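Local coordinates for protein lipoxygenase (PDB 5EK8) that probably inserts both atoms of molecular oxygen into fatty acid substrates as a non-heme iron 9R-lipoxygenase, at residues D289-E294 and K343-T348; L412-T415 and T420-G423. All coordinates share one frame; numbering follows the deposited sequence.

How the contacts relate
Both segments of contact 1 precede those of contact 2 in the chain, and the centres of the two contacts lie about 17 Å apart, with nearest atoms about 8 Å apart, so the two do not touch. Contact 1 sets strand 291-300 of an antiparallel sheet against helix 337-377, the long helix that farther along supplies the iron ligands H359 and H364. Contact 2 joins the one-turn helix 412-415 to the start of helix 421-432 around a sodium ion. The chain just before strand 291-300 passes by contact 2, where E283 bonds to T420 and D285 binds the sodium ion, and then enters contact 1. The H291 side chain lies about 13 Å from this ion.

Contact 1. Residues D289-E294 and K343-T348; sequences DLHNVE and KRIFRT
I345 packs against both H291 and V293: its CG2 methyl touches the two of them, and CD1 lies over the imidazole. CD1 stands 4.2 Å from the centroid of the H291 ring and 10° off the ring normal, a CH-pi contact. The shorter branch is the more closely packed: CG2 of I345 lies 3.7 Å from CD2 of H291 and 3.6 Å from CG1 of V293. A beta-branched isoleucine suits this place because CG2, set close to the helix backbone, reaches both strand side chains while the longer arm extends over the ring. Both imidazole nitrogens are bonded beyond the contact, ND1 to S313 and NE2 to S595, which probably holds the ring's rotation, with a face toward CD1 of I345.

The fold here is a helix laid across an antiparallel sheet: strand 291-294 and helix 343-348 run at 106° to each other, with axes 8.7 Å apart. H291 and V293, two residues apart on the strand, point toward the helix, while E294 points away and pairs with K274 and R328. I311 of the adjacent strand 303-313 also packs against H291, V293 and I345.

Packing thins toward F346. CG anti to the backbone N (chi1 -178°) carries its ring alongside V293, where CD1 of F346 is 4.0 Å from CG2 of V293, an oblique approach; F346 also touches V254 of helix 247-256. R347 points away from the strand, and its NE bonds to O of Y586, so the long polar arm is used on the partly exposed side of the helix.

Contact 2. Residues L412-T415 and T420-G423; sequences LFVT and TYPG. With NA (sodium ion), chain C.
The CA atoms of V414 and Y421 come within 5.5 Å of each other where the one-turn helix 412-415 meets the start of helix 421-432, four residues of loop lying between the two segments. V414 points toward the second segment and makes the contact with both methyls. Its CG1, anti to the backbone N (chi1 174°), lies against the main chain, 3.8 Å from N of Y421 and 4.3 Å from C of T420. The other methyl turns to the aromatic ring: CG2 of V414 is 3.8 Å from CD1 of Y421, at the ring edge and in its plane, so this is edge packing and not a CH-pi contact over the face. Valine suits the position because its short fork packs beside a backbone as well as beside a ring. Tyrosine suits the partly exposed place opposite, offering V414 an apolar ring edge while carrying a polar hydroxyl at its far end.

T420 points away from V414 and serves as the N-cap of helix 421-432. Its OG1 accepts a hydrogen bond from N of G423 at 3.3 Å, with an N-H...O angle of 154°, occupying one of the amides that a first helical turn leaves without a helical carbonyl partner. The same hydroxyl bonds to E283, whose backbone also pairs with that of T420. P422 fits this turn, which needs no N-H from it.

On the polar side, O of V414 binds the sodium ion at 2.5 Å. The carbonyls of G417 and L419 and a carboxylate oxygen of D285 complete the set of protein ligands. Three neutral carbonyls and one carboxylate are hard oxygen donors suited to sodium; with three from residues 414-419, the ion probably helps hold the turn between the helices in shape and ties it to the D285 segment.

Contact 1. Residues D289-E294 and K343-T348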
ATOM      1  N   ASP A 289     -10.517   0.451  25.873  1.00 48.10           N
ATOM      2  CA  ASP A 289      -9.599  -0.249  26.752  1.00 48.92           C
ATOM      3  C   ASP A 289      -8.356  -0.678  25.980  1.00 51.87           C
ATOM      4  O   ASP A 289      -8.365  -0.715  24.749  1.00 49.32           O
ATOM      5  CB  ASP A 289     -10.276  -1.468  27.381  1.00 48.37           C
ATOM      6  CG  ASP A 289     -11.422  -1.093  28.298  1.00 53.87           C
ATOM      7  OD1 ASP A 289     -11.485   0.072  28.744  1.00 55.16           O
ATOM      8  OD2 ASP A 289     -12.262  -1.971  28.576  1.00 59.20           O
ATOM      9  N   LEU A 290      -7.293  -1.000  26.714  1.00 53.13           N
ATOM     10  CA  LEU A 290      -6.063  -1.524  26.122  1.00 51.91           C
ATOM     11  C   LEU A 290      -5.643  -2.801  26.833  1.00 50.02           C
ATOM     12  O   LEU A 290      -5.606  -2.846  28.064  1.00 50.33           O
ATOM     13  CB  LEU A 290      -4.935  -0.498  26.203  1.00 56.61           C
ATOM     14  CG  LEU A 290      -4.372   0.074  24.903  1.00 57.28           C
ATOM     15  CD1 LEU A 290      -3.075   0.819  25.188  1.00 55.46           C
ATOM     16  CD2 LEU A 290      -4.157  -1.021  23.877  1.00 55.85           C
ATOM     17  N   HIS A 291      -5.318  -3.837  26.066  1.00 47.21           N
ATOM     18  CA  HIS A 291      -4.952  -5.114  26.668  1.00 50.14           C
ATOM     19  C   HIS A 291      -3.622  -5.669  26.167  1.00 52.68           C
ATOM     20  O   HIS A 291      -3.454  -5.953  24.980  1.00 54.46           O
ATOM     21  CB  HIS A 291      -6.054  -6.146  26.425  1.00 47.88           C
ATOM     22  CG  HIS A 291      -7.416  -5.685  26.843  1.00 51.89           C
ATOM     23  ND1 HIS A 291      -7.824  -5.668  28.160  1.00 50.20           N
ATOM     24  CD2 HIS A 291      -8.461  -5.221  26.118  1.00 48.67           C
ATOM     25  CE1 HIS A 291      -9.063  -5.211  28.227  1.00 48.77           C
ATOM     26  NE2 HIS A 291      -9.470  -4.928  27.003  1.00 48.50           N
ATOM     27  N   ASN A 292      -2.677  -5.814  27.087  1.00 50.19           N
ATOM     28  CA  ASN A 292      -1.495  -6.613  26.823  1.00 51.53           C
ATOM     29  C   ASN A 292      -1.909  -8.076  26.844  1.00 50.65           C
ATOM     30  O   ASN A 292      -2.055  -8.671  27.912  1.00 53.33           O
ATOM     31  CB  ASN A 292      -0.393  -6.343  27.850  1.00 54.47           C
ATOM     32  CG  ASN A 292       0.165  -4.936  27.758  1.00 53.12           C
ATOM     33  OD1 ASN A 292       0.049  -4.268  26.732  1.00 56.47           O
ATOM     34  ND2 ASN A 292       0.781  -4.481  28.837  1.00 51.08           N
ATOM     35  N   VAL A 293      -2.130  -8.647  25.666  1.00 51.56           N
ATOM     36  CA  VAL A 293      -2.616 -10.019  25.589  1.00 46.79           C
ATOM     37  C   VAL A 293      -1.576 -10.946  24.987  1.00 46.12           C
ATOM     38  O   VAL A 293      -0.923 -10.620  23.994  1.00 46.90           O
ATOM     39  CB  VAL A 293      -3.923 -10.126  24.772  1.00 48.18           C
ATOM     40  CG1 VAL A 293      -5.055  -9.479  25.521  1.00 55.53           C
ATOM     41  CG2 VAL A 293      -3.767  -9.493  23.404  1.00 47.20           C
ATOM     42  N   GLU A 294      -1.415 -12.106  25.607  1.00 45.66           N
ATOM     43  CA  GLU A 294      -0.464 -13.083  25.111  1.00 44.57           C
ATOM     44  C   GLU A 294      -1.143 -14.438  24.998  1.00 46.19           C
ATOM     45  O   GLU A 294      -1.701 -14.945  25.969  1.00 50.45           O
ATOM     46  CB  GLU A 294       0.760 -13.151  26.026  1.00 44.64           C
ATOM     47  CG  GLU A 294       1.448 -11.802  26.200  1.00 47.14           C
ATOM     48  CD  GLU A 294       2.802 -11.904  26.874  1.00 48.21           C
ATOM     49  OE1 GLU A 294       2.855 -11.810  28.123  1.00 45.06           O
ATOM     50  OE2 GLU A 294       3.812 -12.069  26.151  1.00 48.37           O
ATOM     51  N   LYS A 343     -10.554 -14.897  24.176  1.00 44.39           N
ATOM     52  CA  LYS A 343     -10.291 -15.135  22.758  1.00 42.06           C
ATOM     53  C   LYS A 343     -10.734 -13.949  21.904  1.00 40.91           C
ATOM     54  O   LYS A 343     -10.053 -13.566  20.944  1.00 39.49           O
ATOM     55  CB  LYS A 343     -10.981 -16.417  22.288  1.00 43.56           C
ATOM     56  CG  LYS A 343     -10.182 -17.681  22.557  1.00 44.94           C
ATOM     57  CD  LYS A 343     -10.888 -18.914  22.017  1.00 44.12           C
ATOM     58  CE  LYS A 343     -12.221 -19.141  22.714  1.00 48.29           C
ATOM     59  NZ  LYS A 343     -12.812 -20.470  22.384  1.00 50.36           N
ATOM     60  N   ARG A 344     -11.869 -13.357  22.260  1.00 44.64           N
ATOM     61  CA  ARG A 344     -12.333 -12.180  21.531  1.00 44.79           C
ATOM     62  C   ARG A 344     -11.377 -10.991  21.714  1.00 46.43           C
ATOM     63  O   ARG A 344     -11.047 -10.287  20.747  1.00 42.84           O
ATOM     64  CB  ARG A 344     -13.744 -11.797  21.974  1.00 38.96           C
ATOM     65  CG  ARG A 344     -14.325 -10.612  21.218  1.00 37.76           C
ATOM     66  CD  ARG A 344     -15.715 -10.303  21.718  1.00 41.15           C
ATOM     67  NE  ARG A 344     -16.236  -9.044  21.201  1.00 44.11           N
ATOM     68  CZ  ARG A 344     -17.241  -8.382  21.764  1.00 51.14           C
ATOM     69  NH1 ARG A 344     -17.812  -8.860  22.862  1.00 48.04           N
ATOM     70  NH2 ARG A 344     -17.669  -7.242  21.238  1.00 57.13           N
ATOM     71  N   ILE A 345     -10.939 -10.771  22.955  1.00 45.73           N
ATOM     72  CA  ILE A 345      -9.998  -9.690  23.256  1.00 42.53           C
ATOM     73  C   ILE A 345      -8.706  -9.839  22.446  1.00 43.36           C
ATOM     74  O   ILE A 345      -8.234  -8.879  21.812  1.00 43.75           O
ATOM     75  CB  ILE A 345      -9.658  -9.636  24.758  1.00 36.47           C
ATOM     76  CG1 ILE A 345     -10.870  -9.153  25.556  1.00 33.35           C
ATOM     77  CG2 ILE A 345      -8.487  -8.700  25.000  1.00 32.17           C
ATOM     78  CD1 ILE A 345     -10.595  -8.942  27.023  1.00 33.43           C
ATOM     79  N   PHE A 346      -8.148 -11.048  22.456  1.00 37.78           N
ATOM     80  CA  PHE A 346      -7.000 -11.348  21.614  1.00 37.22           C
ATOM     81  C   PHE A 346      -7.292 -11.006  20.164  1.00 39.85           C
ATOM     82  O   PHE A 346      -6.472 -10.371  19.501  1.00 40.76           O
ATOM     83  CB  PHE A 346      -6.601 -12.818  21.713  1.00 39.62           C
ATOM     84  CG  PHE A 346      -5.383 -13.161  20.901  1.00 41.09           C
ATOM     85  CD1 PHE A 346      -4.116 -13.014  21.440  1.00 44.21           C
ATOM     86  CD2 PHE A 346      -5.501 -13.615  19.599  1.00 42.90           C
ATOM     87  CE1 PHE A 346      -2.989 -13.318  20.695  1.00 46.40           C
ATOM     88  CE2 PHE A 346      -4.380 -13.921  18.852  1.00 43.76           C
ATOM     89  CZ  PHE A 346      -3.123 -13.776  19.402  1.00 45.88           C
ATOM     90  N   ARG A 347      -8.456 -11.436  19.676  1.00 40.57           N
ATOM     91  CA  ARG A 347      -8.843 -11.173  18.289  1.00 37.53           C
ATOM     92  C   ARG A 347      -8.805  -9.687  17.949  1.00 34.61           C
ATOM     93  O   ARG A 347      -8.364  -9.298  16.867  1.00 32.85           O
ATOM     94  CB  ARG A 347     -10.240 -11.720  18.003  1.00 35.80           C
ATOM     95  CG  ARG A 347     -10.262 -13.161  17.561  1.00 36.91           C
ATOM     96  CD  ARG A 347     -11.587 -13.486  16.902  1.00 43.66           C
ATOM     97  NE  ARG A 347     -12.722 -13.363  17.816  1.00 46.00           N
ATOM     98  CZ  ARG A 347     -13.125 -14.328  18.637  1.00 46.05           C
ATOM     99  NH1 ARG A 347     -12.483 -15.490  18.662  1.00 44.07           N
ATOM    100  NH2 ARG A 347     -14.165 -14.131  19.435  1.00 46.40           N
ATOM    101  N   THR A 348      -9.269  -8.860  18.878  1.00 33.81           N
ATOM    102  CA  THR A 348      -9.329  -7.423  18.642  1.00 36.20           C
ATOM    103  C   THR A 348      -7.933  -6.805  18.653  1.00 40.24           C
ATOM    104  O   THR A 348      -7.617  -5.939  17.823  1.00 42.61           O
ATOM    105  CB  THR A 348     -10.201  -6.716  19.687  1.00 39.94           C
ATOM    106  OG1 THR A 348      -9.705  -7.016  20.998  1.00 44.60           O
ATOM    107  CG2 THR A 348     -11.644  -7.179  19.574  1.00 42.21           C
TER

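Contact 2. Residues L412-T415 and T420-G423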
ATOM      1  N   LEU A 412     -10.437   5.785  10.371  1.00 50.48           N
ATOM      2  CA  LEU A 412     -10.975   4.594  11.023  1.00 47.72           C
ATOM      3  C   LEU A 412     -10.007   3.937  12.008  1.00 52.58           C
ATOM      4  O   LEU A 412     -10.401   3.589  13.115  1.00 52.12           O
ATOM      5  CB  LEU A 412     -11.395   3.554   9.985  1.00 43.60           C
ATOM      6  CG  LEU A 412     -12.317   2.474  10.562  1.00 44.17           C
ATOM      7  CD1 LEU A 412     -13.776   2.942  10.562  1.00 41.31           C
ATOM      8  CD2 LEU A 412     -12.172   1.173   9.796  1.00 43.42           C
ATOM      9  N   PHE A 413      -8.752   3.760  11.606  1.00 52.20           N
ATOM     10  CA  PHE A 413      -7.784   3.053  12.443  1.00 53.09           C
ATOM     11  C   PHE A 413      -7.466   3.832  13.721  1.00 50.71           C
ATOM     12  O   PHE A 413      -7.217   3.242  14.770  1.00 46.49           O
ATOM     13  CB  PHE A 413      -6.496   2.774  11.661  1.00 56.82           C
ATOM     14  CG  PHE A 413      -6.688   1.872  10.474  1.00 61.73           C
ATOM     15  CD1 PHE A 413      -7.816   1.078  10.361  1.00 64.98           C
ATOM     16  CD2 PHE A 413      -5.733   1.815   9.473  1.00 63.38           C
ATOM     17  CE1 PHE A 413      -7.992   0.248   9.269  1.00 67.86           C
ATOM     18  CE2 PHE A 413      -5.900   0.986   8.377  1.00 64.98           C
ATOM     19  CZ  PHE A 413      -7.031   0.202   8.276  1.00 67.74           C
ATOM     20  N   VAL A 414      -7.482   5.157  13.629  1.00 51.92           N
ATOM     21  CA  VAL A 414      -7.288   6.006  14.799  1.00 50.35           C
ATOM     22  C   VAL A 414      -8.530   6.016  15.685  1.00 52.84           C
ATOM     23  O   VAL A 414      -8.473   5.627  16.853  1.00 54.82           O
ATOM     24  CB  VAL A 414      -6.950   7.453  14.392  1.00 47.35           C
ATOM     25  CG1 VAL A 414      -6.893   8.354  15.620  1.00 43.70           C
ATOM     26  CG2 VAL A 414      -5.636   7.501  13.611  1.00 45.66           C
ATOM     27  N   THR A 415      -9.644   6.464  15.111  1.00 53.18           N
ATOM     28  CA  THR A 415     -10.929   6.570  15.805  1.00 51.01           C
ATOM     29  C   THR A 415     -11.350   5.273  16.490  1.00 47.62           C
ATOM     30  O   THR A 415     -11.620   5.256  17.690  1.00 48.85           O
ATOM     31  CB  THR A 415     -12.052   6.995  14.826  1.00 64.42           C
ATOM     32  OG1 THR A 415     -11.864   8.361  14.435  1.00 64.76           O
ATOM     33  CG2 THR A 415     -13.422   6.851  15.473  1.00 66.91           C
ATOM     34  N   THR A 420      -4.383   6.806  20.550  1.00 43.98           N
ATOM     35  CA  THR A 420      -4.470   8.137  19.976  1.00 42.77           C
ATOM     36  C   THR A 420      -3.804   8.105  18.605  1.00 40.16           C
ATOM     37  O   THR A 420      -3.217   7.092  18.217  1.00 40.50           O
ATOM     38  CB  THR A 420      -3.792   9.190  20.872  1.00 39.96           C
ATOM     39  OG1 THR A 420      -2.376   8.979  20.869  1.00 39.71           O
ATOM     40  CG2 THR A 420      -4.314   9.097  22.297  1.00 30.60           C
ATOM     41  N   TYR A 421      -3.901   9.198  17.858  1.00 39.72           N
ATOM     42  CA  TYR A 421      -3.182   9.270  16.591  1.00 40.22           C
ATOM     43  C   TYR A 421      -1.660   9.163  16.804  1.00 40.83           C
ATOM     44  O   TYR A 421      -0.996   8.427  16.071  1.00 37.93           O
ATOM     45  CB  TYR A 421      -3.525  10.549  15.824  1.00 41.05           C
ATOM     46  CG  TYR A 421      -2.625  10.764  14.631  1.00 46.12           C
ATOM     47  CD1 TYR A 421      -2.773   9.995  13.476  1.00 44.17           C
ATOM     48  CD2 TYR A 421      -1.616  11.728  14.660  1.00 46.70           C
ATOM     49  CE1 TYR A 421      -1.947  10.184  12.381  1.00 49.08           C
ATOM     50  CE2 TYR A 421      -0.781  11.925  13.571  1.00 46.92           C
ATOM     51  CZ  TYR A 421      -0.951  11.148  12.434  1.00 53.20           C
ATOM     52  OH  TYR A 421      -0.127  11.334  11.345  1.00 54.64           O
ATOM     53  N   PRO A 422      -1.101   9.884  17.800  1.00 44.00           N
ATOM     54  CA  PRO A 422       0.332   9.672  18.058  1.00 46.33           C
ATOM     55  C   PRO A 422       0.715   8.215  18.335  1.00 45.53           C
ATOM     56  O   PRO A 422       1.794   7.796  17.918  1.00 46.37           O
ATOM     57  CB  PRO A 422       0.592  10.540  19.293  1.00 44.13           C
ATOM     58  CG  PRO A 422      -0.374  11.654  19.157  1.00 45.11           C
ATOM     59  CD  PRO A 422      -1.615  11.046  18.558  1.00 43.23           C
ATOM     60  N   GLY A 423      -0.150   7.456  19.003  1.00 37.52           N
ATOM     61  CA  GLY A 423       0.126   6.058  19.287  1.00 37.77           C
ATOM     62  C   GLY A 423       0.192   5.211  18.029  1.00 42.68           C
ATOM     63  O   GLY A 423       1.174   4.500  17.781  1.00 48.68           O
TER
HETATM   64 NA    NA C 702      -8.793   6.209  19.209  1.00 38.93          NA